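PDB 3CG0: response regulator receiver modulated diguanylate cyclase with PAS/PAC sensor from Desulfovibrio desulfuricans subsp. desulfuricans, which probably receives a phosphoryl signal through this receiver domain to control a diguanylate cyclase domain, which would make the second messenger cyclic di-GMP. Local coordinates for residues 60-65 against 95-100; 30-35 against 116-121; 11-16 against 48-53. All blocks are in the same frame, centred on the assembly; numbering follows the deposited sequence. Where two conformers were deposited one is given.

Contact 1 (60-65 against 95-100); sequences VDIMLC and ETFQRA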
loop_
_atom_site.group_PDB
_atom_site.type_symbol
_atom_site.label_atom_id
_atom_site.label_comp_id
_atom_site.label_asym_id
_atom_site.label_seq_id
_atom_site.Cartn_x
_atom_site.Cartn_y
_atom_site.Cartn_z
ATOM N N VAL C 60 3.762 -12.607 -28.866
ATOM C CA VAL C 60 4.751 -12.807 -29.936
ATOM C C VAL C 60 5.028 -14.292 -30.120
ATOM O O VAL C 60 5.225 -15.021 -29.131
ATOM C CB VAL C 60 6.083 -12.034 -29.655
ATOM C CG1 VAL C 60 7.104 -12.226 -30.797
ATOM C CG2 VAL C 60 5.830 -10.539 -29.476
ATOM N N ASP C 61 5.034 -14.761 -31.370
ATOM C CA ASP C 61 5.450 -16.141 -31.595
ATOM C C ASP C 61 6.955 -16.194 -31.551
ATOM O O ASP C 61 7.639 -15.494 -32.314
ATOM C CB ASP C 61 4.924 -16.742 -32.895
ATOM C CG ASP C 61 4.852 -18.267 -32.835
ATOM O OD1 ASP C 61 5.899 -18.927 -32.652
ATOM O OD2 ASP C 61 3.737 -18.815 -32.937
ATOM N N ILE C 62 7.467 -17.027 -30.648
ATOM C CA ILE C 62 8.899 -17.124 -30.408
ATOM C C ILE C 62 9.629 -17.624 -31.653
ATOM O O ILE C 62 10.793 -17.302 -31.863
ATOM C CB ILE C 62 9.210 -17.988 -29.140
ATOM C CG1 ILE C 62 10.617 -17.694 -28.601
ATOM C CG2 ILE C 62 8.979 -19.506 -29.381
ATOM C CD1 ILE C 62 10.783 -18.044 -27.132
ATOM N N MET C 63 8.895 -18.344 -32.501
ATOM C CA MET C 63 9.453 -19.048 -33.647
ATOM C C MET C 63 9.320 -18.315 -34.984
ATOM O O MET C 63 9.547 -18.928 -36.033
ATOM C CB MET C 63 8.843 -20.458 -33.733
ATOM C CG MET C 63 9.846 -21.603 -33.527
ATOM S SD MET C 63 10.666 -21.711 -31.916
ATOM C CE MET C 63 12.333 -22.075 -32.455
ATOM N N LEU C 64 8.959 -17.036 -34.936
ATOM C CA LEU C 64 8.899 -16.207 -36.132
ATOM C C LEU C 64 10.217 -16.242 -36.896
ATOM O O LEU C 64 11.292 -16.312 -36.299
ATOM C CB LEU C 64 8.540 -14.765 -35.767
ATOM C CG LEU C 64 7.065 -14.379 -35.896
ATOM C CD1 LEU C 64 6.891 -12.873 -35.768
ATOM C CD2 LEU C 64 6.492 -14.879 -37.214
ATOM N N CYS C 65 10.125 -16.191 -38.220
ATOM C CA CYS C 65 11.304 -16.061 -39.072
ATOM C C CYS C 65 11.081 -14.955 -40.101
ATOM O O CYS C 65 9.974 -14.415 -40.220
ATOM C CB CYS C 65 11.674 -17.406 -39.733
ATOM S SG CYS C 65 10.629 -17.978 -41.130
ATOM N N GLU C 95 18.452 -22.897 -27.481
ATOM C CA GLU C 95 19.152 -21.704 -27.932
ATOM C C GLU C 95 18.264 -20.464 -28.077
ATOM O O GLU C 95 18.707 -19.367 -27.765
ATOM C CB GLU C 95 19.830 -22.006 -29.268
ATOM C CG GLU C 95 21.280 -21.569 -29.363
ATOM C CD GLU C 95 22.112 -22.485 -30.261
ATOM O OE1 GLU C 95 21.524 -23.303 -31.007
ATOM O OE2 GLU C 95 23.358 -22.388 -30.213
ATOM N N THR C 96 17.021 -20.631 -28.544
ATOM C CA THR C 96 16.120 -19.480 -28.726
ATOM C C THR C 96 15.531 -19.000 -27.407
ATOM O O THR C 96 15.328 -17.800 -27.226
ATOM C CB THR C 96 14.977 -19.729 -29.745
ATOM O OG1 THR C 96 14.121 -20.776 -29.276
ATOM C CG2 THR C 96 15.530 -20.076 -31.122
ATOM N N PHE C 97 15.276 -19.936 -26.492
ATOM C CA PHE C 97 14.866 -19.610 -25.121
ATOM C C PHE C 97 15.958 -18.909 -24.312
ATOM O O PHE C 97 15.657 -18.252 -23.314
ATOM C CB PHE C 97 14.396 -20.859 -24.374
ATOM C CG PHE C 97 13.068 -21.383 -24.842
ATOM C CD1 PHE C 97 11.905 -20.629 -24.676
ATOM C CD2 PHE C 97 12.974 -22.633 -25.437
ATOM C CE1 PHE C 97 10.675 -21.112 -25.109
ATOM C CE2 PHE C 97 11.743 -23.126 -25.873
ATOM C CZ PHE C 97 10.594 -22.361 -25.711
ATOM N N GLN C 98 17.216 -19.060 -24.734
ATOM C CA GLN C 98 18.335 -18.322 -24.142
ATOM C C GLN C 98 18.254 -16.859 -24.549
ATOM O O GLN C 98 18.420 -15.976 -23.708
ATOM C CB GLN C 98 19.697 -18.883 -24.579
ATOM C CG GLN C 98 19.908 -20.370 -24.368
ATOM C CD GLN C 98 20.665 -20.692 -23.106
ATOM O OE1 GLN C 98 20.177 -20.476 -21.994
ATOM N NE2 GLN C 98 21.863 -21.232 -23.272
ATOM N N ARG C 99 18.006 -16.605 -25.837
ATOM C CA ARG C 99 17.901 -15.233 -26.339
ATOM C C ARG C 99 16.600 -14.580 -25.894
ATOM O O ARG C 99 16.540 -13.364 -25.722
ATOM C CB ARG C 99 17.994 -15.154 -27.866
ATOM C CG ARG C 99 18.799 -16.234 -28.542
ATOM C CD ARG C 99 19.458 -15.758 -29.835
ATOM N NE ARG C 99 18.766 -14.656 -30.509
ATOM C CZ ARG C 99 17.868 -14.800 -31.482
ATOM N NH1 ARG C 99 17.504 -16.006 -31.904
ATOM N NH2 ARG C 99 17.319 -13.723 -32.029
ATOM N N ALA C 100 15.562 -15.393 -25.712
ATOM C CA ALA C 100 14.264 -14.903 -25.252
ATOM C C ALA C 100 14.334 -14.445 -23.797
ATOM O O ALA C 100 13.677 -13.484 -23.426
ATOM C CB ALA C 100 13.208 -15.959 -25.426
#
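I62 and A100 bring the two backbones nearest, 7.8 Å apart at their CA atoms, where the chain leaves strand 57-61 through a type I turn, D61 to L64, and passes helix 94-101. The helix meets this turn with T96, F97 and A100. I62 does most of the touching: its CG1 branch stands opposite the backbone N (chi1 -160°) and the chain runs out extended, which carries CD1 between two helix residues. There CD1 lies 3.6 Å from CB of A100 and 3.7 Å from CE1 of F97, the isoleucine crossing the phenylalanine side chain at about a right angle. A100 suits its place because a lone methyl lets the helix come close, while the broad F97 ring reaches further, to an edge-to-face pairing with Y108 and to L131 of the second subunit. M63 folds at chi2 and chi3 so that its CE meets T96, 3.9 Å from OG1 and 4.0 Å from CG2; the T96 hydroxyl has its polar partner at the carbonyl of D93. D61, the predicted phosphorylation site, accepts from the backbone N of M63 through OD1 at 3.1 Å, an Asx turn using the anti lone pair. This OD1 bond stays within the turn, while OD2 faces K111 in a long, weak ion pair. Across the contact the chemistry is apolar, which implies that shape rather than charge ties the loop to helix 94-101.

Contact 2 (30-35 against 116-121); sequences ESLGYD and DTLHRS
Y34 and H119 make the polar part of this meeting between the end of helix 19-32 and the early turns of helix 115-132. ND1 of H119 donates to OH of Y34 over 2.7 Å, but the N-H...O angle of 121° is strongly bent, and the bond is weak. The histidine takes CG opposite its backbone N (chi1 172°), which sends the imidazole out to the phenol. As an aromatic pair the two rings meet rim to rim, centroids 5.7 Å apart and planes at 44°, neither covering the other's face. Apolar contact comes from L32. Its CD2 lies 3.8 Å and its CD1 3.9 Å from CB of H119, both methyls resting against that one carbon from the same side, and CD1 also approaches CD2 of L118 at 4.1 Å. Leucine suits this position, since its forked end covers the base of the histidine and still touches the residue before it, L118. L118 itself continues inward to L25 and L29. G33, with a positive phi, is the first residue to leave helical backbone angles, a turn that glycine tolerates readily and that brings Y34 to the same helix that L32 touches. Beyond the contact, D116 and R120 form salt bridges with R120 and D116 of the second subunit. The chemistry implies a mainly hydrophobic junction with one bent polar link, in which tyrosine suits by joining a packing ring to a hydroxyl at its far end.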
loop_
_atom_site.group_PDB
_atom_site.type_symbol
_atom_site.label_atom_id
_atom_site.label_comp_id
_atom_site.label_asym_id
_atom_site.label_seq_id
_atom_site.Cartn_x
_atom_site.Cartn_y
_atom_site.Cartn_z
ATOM N N GLU C 30 -11.026 -12.278 -28.149
ATOM C CA GLU C 30 -12.301 -11.586 -28.314
ATOM C C GLU C 30 -13.378 -12.150 -27.376
ATOM O O GLU C 30 -14.191 -11.392 -26.852
ATOM C CB GLU C 30 -12.764 -11.687 -29.760
ATOM C CG GLU C 30 -13.449 -10.449 -30.280
ATOM C CD GLU C 30 -12.499 -9.541 -31.029
ATOM O OE1 GLU C 30 -11.609 -8.933 -30.390
ATOM O OE2 GLU C 30 -12.651 -9.433 -32.264
ATOM N N SER C 31 -13.354 -13.468 -27.157
ATOM C CA SER C 31 -14.279 -14.154 -26.247
ATOM C C SER C 31 -14.040 -13.797 -24.778
ATOM O O SER C 31 -14.940 -13.915 -23.938
ATOM C CB SER C 31 -14.161 -15.672 -26.427
ATOM O OG SER C 31 -14.230 -16.029 -27.796
ATOM N N LEU C 32 -12.812 -13.387 -24.469
ATOM C CA LEU C 32 -12.448 -12.993 -23.115
ATOM C C LEU C 32 -12.833 -11.536 -22.853
ATOM O O LEU C 32 -13.027 -11.131 -21.702
ATOM C CB LEU C 32 -10.953 -13.239 -22.857
ATOM C CG LEU C 32 -10.532 -14.713 -22.697
ATOM C CD1 LEU C 32 -9.028 -14.886 -22.826
ATOM C CD2 LEU C 32 -11.020 -15.310 -21.370
ATOM N N GLY C 33 -12.951 -10.759 -23.926
ATOM C CA GLY C 33 -13.369 -9.366 -23.829
ATOM C C GLY C 33 -12.343 -8.369 -24.346
ATOM O O GLY C 33 -12.685 -7.212 -24.620
ATOM N N TYR C 34 -11.096 -8.824 -24.486
ATOM C CA TYR C 34 -9.980 -7.978 -24.908
ATOM C C TYR C 34 -10.180 -7.397 -26.297
ATOM O O TYR C 34 -10.755 -8.033 -27.172
ATOM C CB TYR C 34 -8.660 -8.760 -24.891
ATOM C CG TYR C 34 -8.268 -9.312 -23.542
ATOM C CD1 TYR C 34 -7.817 -8.471 -22.524
ATOM C CD2 TYR C 34 -8.323 -10.681 -23.290
ATOM C CE1 TYR C 34 -7.460 -8.978 -21.279
ATOM C CE2 TYR C 34 -7.960 -11.198 -22.058
ATOM C CZ TYR C 34 -7.528 -10.342 -21.059
ATOM O OH TYR C 34 -7.173 -10.859 -19.842
ATOM N N ASP C 35 -9.700 -6.180 -26.491
ATOM C CA ASP C 35 -9.686 -5.578 -27.810
ATOM C C ASP C 35 -8.380 -5.985 -28.491
ATOM O O ASP C 35 -7.302 -5.708 -27.972
ATOM C CB ASP C 35 -9.781 -4.053 -27.674
ATOM C CG ASP C 35 -10.036 -3.343 -29.002
ATOM O OD1 ASP C 35 -10.272 -4.004 -30.040
ATOM O OD2 ASP C 35 -9.996 -2.096 -29.002
ATOM N N ASP C 116 -8.117 -19.699 -20.300
ATOM C CA ASP C 116 -8.075 -19.279 -18.901
ATOM C C ASP C 116 -6.657 -18.927 -18.441
ATOM O O ASP C 116 -6.476 -18.018 -17.634
ATOM C CB ASP C 116 -8.758 -20.309 -17.978
ATOM C CG ASP C 116 -7.821 -21.408 -17.510
ATOM O OD1 ASP C 116 -7.471 -21.425 -16.306
ATOM O OD2 ASP C 116 -7.426 -22.250 -18.343
ATOM N N THR C 117 -5.661 -19.625 -18.991
ATOM C CA THR C 117 -4.255 -19.301 -18.764
ATOM C C THR C 117 -3.903 -17.999 -19.476
ATOM O O THR C 117 -3.213 -17.146 -18.925
ATOM C CB THR C 117 -3.316 -20.410 -19.276
ATOM O OG1 THR C 117 -3.913 -21.689 -19.041
ATOM C CG2 THR C 117 -1.968 -20.339 -18.566
ATOM N N LEU C 118 -4.393 -17.864 -20.703
ATOM C CA LEU C 118 -4.230 -16.664 -21.508
ATOM C C LEU C 118 -4.745 -15.430 -20.767
ATOM O O LEU C 118 -4.058 -14.412 -20.699
ATOM C CB LEU C 118 -4.978 -16.845 -22.833
ATOM C CG LEU C 118 -4.989 -15.721 -23.856
ATOM C CD1 LEU C 118 -3.565 -15.382 -24.205
ATOM C CD2 LEU C 118 -5.791 -16.144 -25.085
ATOM N N HIS C 119 -5.938 -15.543 -20.190
ATOM C CA HIS C 119 -6.563 -14.435 -19.484
ATOM C C HIS C 119 -5.800 -13.992 -18.234
ATOM O O HIS C 119 -5.615 -12.796 -18.011
ATOM C CB HIS C 119 -7.999 -14.786 -19.112
ATOM C CG HIS C 119 -8.646 -13.770 -18.227
ATOM N ND1 HIS C 119 -8.909 -12.483 -18.644
ATOM C CD2 HIS C 119 -9.058 -13.842 -16.940
ATOM C CE1 HIS C 119 -9.465 -11.806 -17.656
ATOM N NE2 HIS C 119 -9.567 -12.608 -16.610
ATOM N N ARG C 120 -5.363 -14.958 -17.430
ATOM C CA ARG C 120 -4.622 -14.679 -16.197
ATOM C C ARG C 120 -3.209 -14.149 -16.455
ATOM O O ARG C 120 -2.730 -13.287 -15.717
ATOM C CB ARG C 120 -4.576 -15.916 -15.277
ATOM C CG ARG C 120 -5.935 -16.363 -14.710
ATOM C CD ARG C 120 -6.797 -15.176 -14.277
ATOM N NE ARG C 120 -7.939 -15.551 -13.439
ATOM C CZ ARG C 120 -8.871 -14.693 -13.022
ATOM N NH1 ARG C 120 -9.873 -15.115 -12.257
ATOM N NH2 ARG C 120 -8.809 -13.413 -13.367
ATOM N N SER C 121 -2.552 -14.667 -17.493
ATOM C CA SER C 121 -1.227 -14.194 -17.899
ATOM C C SER C 121 -1.237 -12.732 -18.276
ATOM O O SER C 121 -0.379 -11.979 -17.829
ATOM C CB SER C 121 -0.724 -14.999 -19.081
ATOM O OG SER C 121 -0.839 -16.364 -18.791
#

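Contact 3 (11-16 against 48-53); sequences GVLIVE and RCAPDL
L13 meets L53 and A50 through a single methyl, so the first shell is small and wholly apolar. CD1 of L13 lies 3.8 Å from CD2 of L53, where the two leucine side chains cross at about a right angle, and 4.2 Å from CB of A50. The strand and helix backbones come nearest at L13 and A50, whose CA atoms are 8.0 Å apart, a gap filled mostly by the L13 side chain. It does so with CG opposite the backbone N (chi1 173°), which extends the leucine off the sheet toward the helix. L53 instead holds CG between its backbone N and carbonyl carbon (chi1 78°), and its CD2 branch is the one that reaches the strand. Alanine suits the closest approach of the backbones: its short methyl adds apolar surface without pushing helix and sheet apart.

In the next shell F40 touches L13 and C49, while L37 touches L53, so strand 35-40 flanks the same contact; P55 and A58 also lie against L13. Helix 43-53 is kinked here, as the proline nitrogen of P51 has no hydrogen to give to the turn before; D52 N, too, lacks the usual helical bond, with only a weak one to C49 O. The strand is fixed on both flanks: L13 bonds through its backbone with I57 and L59 of strand 57-61, V12 with D35 and L37 of strand 35-40. An interior parallel strand covered by a helix, in a sheet of order 2-1-3-4-5, is typical of the doubly wound alpha/beta fold of CheY-like receiver domains.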
loop_
_atom_site.group_PDB
_atom_site.type_symbol
_atom_site.label_atom_id
_atom_site.label_comp_id
_atom_site.label_asym_id
_atom_site.label_seq_id
_atom_site.Cartn_x
_atom_site.Cartn_y
_atom_site.Cartn_z
ATOM N N GLY C 11 -5.680 -3.615 -24.632
ATOM C CA GLY C 11 -5.392 -3.677 -26.060
ATOM C C GLY C 11 -4.253 -4.619 -26.401
ATOM O O GLY C 11 -3.105 -4.375 -26.042
ATOM N N VAL C 12 -4.581 -5.688 -27.115
ATOM C CA VAL C 12 -3.642 -6.765 -27.390
ATOM C C VAL C 12 -3.128 -6.694 -28.841
ATOM O O VAL C 12 -3.900 -6.516 -29.772
ATOM C CB VAL C 12 -4.284 -8.145 -27.064
ATOM C CG1 VAL C 12 -3.294 -9.278 -27.241
ATOM C CG2 VAL C 12 -4.844 -8.163 -25.613
ATOM N N LEU C 13 -1.817 -6.816 -29.014
ATOM C CA LEU C 13 -1.200 -6.846 -30.337
ATOM C C LEU C 13 -0.615 -8.245 -30.551
ATOM O O LEU C 13 0.079 -8.752 -29.676
ATOM C CB LEU C 13 -0.137 -5.747 -30.410
ATOM C CG LEU C 13 0.845 -5.555 -31.570
ATOM C CD1 LEU C 13 1.108 -4.075 -31.766
ATOM C CD2 LEU C 13 2.150 -6.266 -31.320
ATOM N N ILE C 14 -0.925 -8.880 -31.686
ATOM C CA ILE C 14 -0.493 -10.259 -31.953
ATOM C C ILE C 14 0.547 -10.275 -33.077
ATOM O O ILE C 14 0.364 -9.641 -34.110
ATOM C CB ILE C 14 -1.669 -11.172 -32.352
ATOM C CG1 ILE C 14 -2.745 -11.209 -31.261
ATOM C CG2 ILE C 14 -1.193 -12.594 -32.645
ATOM C CD1 ILE C 14 -3.973 -12.028 -31.658
ATOM N N VAL C 15 1.653 -10.970 -32.843
ATOM C CA VAL C 15 2.682 -11.168 -33.849
ATOM C C VAL C 15 2.808 -12.674 -34.046
ATOM O O VAL C 15 3.317 -13.376 -33.174
ATOM C CB VAL C 15 4.037 -10.589 -33.415
ATOM C CG1 VAL C 15 4.971 -10.471 -34.614
ATOM C CG2 VAL C 15 3.868 -9.243 -32.779
ATOM N N GLU C 16 2.335 -13.165 -35.190
ATOM C CA GLU C 16 2.157 -14.594 -35.396
ATOM C C GLU C 16 2.182 -14.905 -36.883
ATOM O O GLU C 16 1.438 -14.290 -37.654
ATOM C CB GLU C 16 0.817 -15.018 -34.792
ATOM C CG GLU C 16 0.368 -16.423 -35.132
ATOM C CD GLU C 16 1.142 -17.476 -34.374
ATOM O OE1 GLU C 16 1.176 -17.405 -33.123
ATOM O OE2 GLU C 16 1.704 -18.377 -35.031
ATOM N N ARG C 48 6.665 -0.939 -36.325
ATOM C CA ARG C 48 6.239 0.303 -36.975
ATOM C C ARG C 48 4.881 0.819 -36.477
ATOM O O ARG C 48 4.745 1.993 -36.127
ATOM C CB ARG C 48 6.172 0.118 -38.495
ATOM C CG ARG C 48 7.519 -0.017 -39.200
ATOM C CD ARG C 48 7.440 0.413 -40.678
ATOM N NE ARG C 48 6.703 -0.533 -41.522
ATOM C CZ ARG C 48 5.447 -0.366 -41.938
ATOM N NH1 ARG C 48 4.874 -1.291 -42.700
ATOM N NH2 ARG C 48 4.755 0.718 -41.594
ATOM N N CYS C 49 3.885 -0.061 -36.446
ATOM C CA CYS C 49 2.529 0.332 -36.059
ATOM C C CYS C 49 2.344 0.486 -34.555
ATOM O O CYS C 49 1.519 1.286 -34.127
ATOM C CB CYS C 49 1.497 -0.651 -36.609
ATOM S SG CYS C 49 1.554 -0.823 -38.394
ATOM N N ALA C 50 3.120 -0.263 -33.770
ATOM C CA ALA C 50 2.983 -0.279 -32.307
ATOM C C ALA C 50 2.774 1.072 -31.580
ATOM O O ALA C 50 1.838 1.176 -30.790
ATOM C CB ALA C 50 4.088 -1.101 -31.648
ATOM N N PRO C 51 3.610 2.110 -31.860
ATOM C CA PRO C 51 3.376 3.352 -31.107
ATOM C C PRO C 51 2.059 4.053 -31.458
ATOM O O PRO C 51 1.463 4.713 -30.595
ATOM C CB PRO C 51 4.569 4.240 -31.498
ATOM C CG PRO C 51 5.556 3.336 -32.147
ATOM C CD PRO C 51 4.750 2.265 -32.785
ATOM N N ASP C 52 1.607 3.889 -32.701
ATOM C CA ASP C 52 0.360 4.499 -33.165
ATOM C C ASP C 52 -0.897 3.937 -32.499
ATOM O O ASP C 52 -1.738 4.698 -32.010
ATOM C CB ASP C 52 0.243 4.400 -34.690
ATOM C CG ASP C 52 1.145 5.390 -35.416
ATOM O OD1 ASP C 52 1.491 5.120 -36.588
ATOM O OD2 ASP C 52 1.503 6.434 -34.822
ATOM N N LEU C 53 -1.023 2.614 -32.469
ATOM C CA LEU C 53 -2.241 1.994 -31.945
ATOM C C LEU C 53 -2.218 1.708 -30.435
ATOM O O LEU C 53 -3.220 1.264 -29.873
ATOM C CB LEU C 53 -2.680 0.784 -32.801
ATOM C CG LEU C 53 -2.121 -0.643 -32.812
ATOM C CD1 LEU C 53 -2.433 -1.279 -34.153
ATOM C CD2 LEU C 53 -0.643 -0.750 -32.532
#

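All three contacts surround one parallel five-stranded sheet, ordered 35-40, 11-15, 57-61, 85-89, 107-110, contact 2 joining two elements beside it. Contacts 1 and 2 lie on opposite sides of the chain's centre, their centres about 23 Å apart, and both touch the second subunit; the centre of contact 3 lies about 18 Å from that of contact 1 and about 17 Å from that of contact 2. Along the chain, contact 3 closes before contact 1 opens, contact 1 is nested inside the span closed by contact 2, and contacts 2 and 3 cross. Neighbouring strands 11-15 and 57-61 join contacts 3 and 1, bringing E16 beside D61. The predicted phosphorylation site and residues meeting the second subunit thus belong to one compact domain.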